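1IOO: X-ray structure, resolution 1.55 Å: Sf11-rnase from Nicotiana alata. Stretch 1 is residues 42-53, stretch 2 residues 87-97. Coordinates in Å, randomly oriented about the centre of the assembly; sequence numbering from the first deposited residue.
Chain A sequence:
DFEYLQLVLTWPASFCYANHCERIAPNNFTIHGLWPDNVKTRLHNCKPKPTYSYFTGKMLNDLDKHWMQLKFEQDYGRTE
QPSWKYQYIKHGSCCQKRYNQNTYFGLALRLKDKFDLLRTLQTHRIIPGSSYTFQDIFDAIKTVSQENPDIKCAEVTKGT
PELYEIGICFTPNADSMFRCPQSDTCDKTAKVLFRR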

# COMPACT_ATOMS: atom_id res chain seq x y z
N ARG A 42 -12.74 -8.05 -8.62
CA ARG A 42 -11.89 -8.01 -7.43
C ARG A 42 -11.90 -9.33 -6.69
O ARG A 42 -12.95 -9.93 -6.44
N LEU A 43 -10.70 -9.80 -6.34
CA LEU A 43 -10.53 -11.04 -5.60
C LEU A 43 -10.37 -10.75 -4.12
O LEU A 43 -9.54 -9.93 -3.73
N HIS A 44 -11.17 -11.41 -3.28
CA HIS A 44 -11.11 -11.18 -1.84
C HIS A 44 -11.86 -12.26 -1.06
O HIS A 44 -12.71 -12.96 -1.61
N ASN A 45 -11.52 -12.38 0.22
CA ASN A 45 -12.15 -13.36 1.10
C ASN A 45 -12.19 -14.74 0.47
O ASN A 45 -13.25 -15.37 0.36
N CYS A 46 -11.02 -15.21 0.05
CA CYS A 46 -10.90 -16.52 -0.57
C CYS A 46 -11.00 -17.62 0.48
O CYS A 46 -10.60 -17.44 1.63
N LYS A 47 -11.56 -18.76 0.09
CA LYS A 47 -11.71 -19.88 1.01
C LYS A 47 -10.64 -20.94 0.76
O LYS A 47 -10.17 -21.11 -0.36
N PRO A 48 -10.23 -21.66 1.82
CA PRO A 48 -10.77 -21.46 3.17
C PRO A 48 -10.08 -20.32 3.90
O PRO A 48 -8.96 -19.94 3.56
N LYS A 49 -10.77 -19.76 4.88
CA LYS A 49 -10.21 -18.69 5.70
C LYS A 49 -8.99 -19.21 6.44
O LYS A 49 -9.07 -20.20 7.17
N PRO A 50 -7.83 -18.55 6.26
CA PRO A 50 -6.58 -18.95 6.91
C PRO A 50 -6.48 -18.49 8.36
O PRO A 50 -6.75 -17.34 8.68
N THR A 51 -6.06 -19.40 9.24
CA THR A 51 -5.90 -19.06 10.65
C THR A 51 -4.76 -18.07 10.83
O THR A 51 -3.70 -18.21 10.23
N TYR A 52 -5.00 -17.05 11.65
CA TYR A 52 -3.99 -16.04 11.89
C TYR A 52 -3.31 -16.26 13.23
O TYR A 52 -3.97 -16.43 14.25
N SER A 53 -1.98 -16.28 13.21
CA SER A 53 -1.18 -16.41 14.41
C SER A 53 -0.55 -15.07 14.74
O SER A 53 -0.07 -14.37 13.85
N GLN A 87 -6.28 -7.95 7.03
CA GLN A 87 -5.67 -7.98 5.71
C GLN A 87 -5.28 -9.39 5.31
O GLN A 87 -5.40 -9.77 4.14
N TYR A 88 -4.84 -10.19 6.28
CA TYR A 88 -4.45 -11.57 5.99
C TYR A 88 -5.66 -12.42 5.60
O TYR A 88 -5.60 -13.18 4.64
N ILE A 89 -6.74 -12.28 6.35
CA ILE A 89 -7.94 -13.06 6.07
C ILE A 89 -8.62 -12.62 4.78
O ILE A 89 -9.08 -13.46 4.00
N LYS A 90 -8.66 -11.32 4.53
CA LYS A 90 -9.33 -10.81 3.34
C LYS A 90 -8.49 -10.96 2.07
O LYS A 90 -9.02 -11.27 1.01
N HIS A 91 -7.18 -10.74 2.17
CA HIS A 91 -6.33 -10.79 0.99
C HIS A 91 -5.31 -11.92 1.02
O HIS A 91 -5.10 -12.58 0.01
N GLY A 92 -4.68 -12.13 2.17
CA GLY A 92 -3.70 -13.21 2.25
C GLY A 92 -4.32 -14.55 1.89
O GLY A 92 -3.65 -15.46 1.41
N SER A 93 -5.62 -14.66 2.12
CA SER A 93 -6.35 -15.89 1.85
C SER A 93 -6.39 -16.22 0.35
O SER A 93 -6.70 -17.35 -0.03
N CYS A 94 -6.06 -15.25 -0.49
CA CYS A 94 -6.15 -15.45 -1.93
C CYS A 94 -4.82 -15.86 -2.57
O CYS A 94 -4.74 -15.99 -3.80
N CYS A 95 -3.79 -16.10 -1.76
CA CYS A 95 -2.49 -16.54 -2.28
C CYS A 95 -1.85 -17.57 -1.35
O CYS A 95 -0.67 -17.46 -0.99
N GLN A 96 -2.62 -18.58 -0.98
CA GLN A 96 -2.17 -19.60 -0.04
C GLN A 96 -1.35 -20.72 -0.69
O GLN A 96 -0.74 -21.52 0.02
N LYS A 97 -1.34 -20.79 -2.01
CA LYS A 97 -0.58 -21.85 -2.67
C LYS A 97 0.91 -21.55 -2.67
O LYS A 97 1.73 -22.44 -2.47

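Stretch 2 brings the last part of a helix and a type I turn from Gly-92 to Cys-95 against a segment of chain without regular secondary structure. Tyr-88 points toward stretch 1 with chi1 t. Its CE2 lies 3.5 Å from Pro-50 CB, and its CD2 meets the ring edge of Tyr-52, 3.8 Å from CD1; Tyr-52 is also t, its CA-to-CB bond sideways to stretch 2. Water 3 ties the same phenol to the backbone, 2.6 Å from Tyr-88 OH and donating to Thr-51 O at 3.2 Å.

Ile-89 (m, t) flanks Pro-50, with CG1 4.0 Å from Pro-50 O. Its carbonyl accepts from water 2 (2.9 Å to Ile-89 O), which also donates to Cys-46 O at 2.8 Å. Lys-90 is fully extended, all four chi angles t; chi1 places its CG 4.0 Å from Asn-45 ND2, while its backbone does the polar work: Asn-45 N donates to Lys-90 O at 2.8 Å. His-91 starts away, but its m rotamer returns the ring, and water 1 bridges its ND1 to Leu-43 O, at 2.7 Å from each.

Beyond Gly-92, Ser-93 points in as p. Its OG donates to Ile-89 O (2.7 Å) and accepts a weak bond from Cys-46 N (3.1 Å), while its CB packs 3.4 Å from Pro-50 CD. Cys-94 supplies the covalent lock: both cysteines point inward as m, SG of Cys-94 to SG of Cys-46 is 2.0 Å, and chi3 is 94°. Leu-43 CG covers the sulfur, 3.7 Å from Cys-94 SG. Cys-95 turns away. Gln-96 (m, t) closes the contact, its NE2 donating both to Pro-48 O (3.0 Å) and to Ser-93 O (2.9 Å).

The rule is economical: a disulfide and a proline-tyrosine patch, with backbone polar groups met by one backbone-backbone bond, side chains and bridging waters.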

# COMPACT_ATOMS: atom_id res chain seq x y z
CB ARG A 42 -12.34 -6.87 -6.51
CG ARG A 42 -11.97 -5.49 -7.03
CD ARG A 42 -10.45 -5.27 -6.96
NE ARG A 42 -9.89 -4.81 -8.23
CZ ARG A 42 -9.68 -5.59 -9.29
NH1 ARG A 42 -9.98 -6.87 -9.25
NH2 ARG A 42 -9.15 -5.08 -10.40
CB LEU A 43 -9.29 -11.76 -6.13
CG LEU A 43 -9.00 -13.17 -5.64
CD1 LEU A 43 -10.20 -14.07 -5.92
CD2 LEU A 43 -7.75 -13.69 -6.34
CB HIS A 44 -11.71 -9.81 -1.51
CG HIS A 44 -13.16 -9.67 -1.88
ND1 HIS A 44 -14.18 -9.97 -1.01
CD2 HIS A 44 -13.75 -9.29 -3.04
CE1 HIS A 44 -15.34 -9.79 -1.61
NE2 HIS A 44 -15.11 -9.38 -2.85
CB ASN A 45 -13.57 -12.92 1.47
CG ASN A 45 -13.59 -11.63 2.26
OD1 ASN A 45 -14.14 -10.62 1.83
ND2 ASN A 45 -12.98 -11.66 3.44
CB CYS A 46 -9.57 -16.60 -1.33
SG CYS A 46 -9.49 -15.40 -2.72
CB LYS A 47 -13.10 -20.51 0.87
CG LYS A 47 -14.24 -19.53 1.09
CD LYS A 47 -14.20 -18.91 2.48
CE LYS A 47 -15.29 -17.86 2.64
NZ LYS A 47 -15.27 -17.23 3.99
CB PRO A 48 -10.50 -22.80 3.83
CG PRO A 48 -9.17 -23.16 3.26
CD PRO A 48 -9.34 -22.83 1.78
CB LYS A 49 -11.26 -18.19 6.69
CG LYS A 49 -12.48 -17.59 6.02
CD LYS A 49 -13.73 -17.68 6.89
CE LYS A 49 -13.52 -17.06 8.25
NZ LYS A 49 -14.79 -17.03 9.03
CB PRO A 50 -5.53 -18.30 6.03
CG PRO A 50 -6.19 -16.99 5.68
CD PRO A 50 -7.62 -17.40 5.36
CB THR A 51 -5.62 -20.31 11.52
OG1 THR A 51 -4.57 -21.09 10.92
CG2 THR A 51 -6.87 -21.15 11.67
CB TYR A 52 -4.62 -14.64 11.89
CG TYR A 52 -3.63 -13.51 12.09
CD1 TYR A 52 -2.92 -12.97 11.00
CD2 TYR A 52 -3.38 -12.98 13.35
CE1 TYR A 52 -2.01 -11.94 11.18
CE2 TYR A 52 -2.47 -11.94 13.54
CZ TYR A 52 -1.79 -11.43 12.45
OH TYR A 52 -0.88 -10.41 12.63
CB SER A 53 -0.09 -17.46 14.21
OG SER A 53 -0.67 -18.71 13.90
CB GLN A 87 -4.44 -7.06 5.68
CG GLN A 87 -4.79 -5.57 5.77
CD GLN A 87 -5.58 -5.08 4.56
OE1 GLN A 87 -6.46 -4.23 4.70
NE2 GLN A 87 -5.26 -5.58 3.38
CB TYR A 88 -3.76 -12.20 7.20
CG TYR A 88 -3.26 -13.60 6.92
CD1 TYR A 88 -2.34 -13.83 5.90
CD2 TYR A 88 -3.72 -14.69 7.65
CE1 TYR A 88 -1.88 -15.10 5.61
CE2 TYR A 88 -3.27 -15.98 7.37
CZ TYR A 88 -2.35 -16.18 6.35
OH TYR A 88 -1.88 -17.44 6.06
CB ILE A 89 -8.93 -12.97 7.25
CG1 ILE A 89 -8.33 -13.70 8.45
CG2 ILE A 89 -10.27 -13.59 6.87
CD1 ILE A 89 -9.11 -13.57 9.71
CB LYS A 90 -9.70 -9.34 3.54
CG LYS A 90 -10.49 -8.74 2.38
CD LYS A 90 -10.90 -7.30 2.67
CE LYS A 90 -11.76 -6.74 1.56
NZ LYS A 90 -12.23 -5.36 1.87
CB HIS A 91 -5.64 -9.43 0.81
CG HIS A 91 -6.60 -8.33 0.47
ND1 HIS A 91 -7.26 -8.28 -0.74
CD2 HIS A 91 -7.04 -7.27 1.19
CE1 HIS A 91 -8.08 -7.24 -0.75
NE2 HIS A 91 -7.96 -6.61 0.41
CB SER A 93 -7.79 -15.76 2.36
OG SER A 93 -8.45 -14.69 1.69
CB CYS A 94 -6.69 -14.18 -2.57
SG CYS A 94 -8.40 -13.82 -2.03
CB CYS A 95 -1.54 -15.34 -2.47
SG CYS A 95 -1.28 -14.33 -0.98
CB GLN A 96 -3.37 -20.22 0.67
CG GLN A 96 -4.14 -19.26 1.53
CD GLN A 96 -5.33 -19.93 2.20
OE1 GLN A 96 -5.16 -20.86 2.98
NE2 GLN A 96 -6.53 -19.46 1.89
CB LYS A 97 -1.07 -22.07 -4.10
CG LYS A 97 -2.50 -22.59 -4.16
CD LYS A 97 -2.90 -22.93 -5.58
CE LYS A 97 -4.35 -23.37 -5.64
NZ LYS A 97 -4.60 -24.51 -4.71
O HOH W 1 -7.09 -10.22 -2.61
O HOH W 2 -10.92 -15.63 3.80
O HOH W 3 -2.27 -19.41 7.67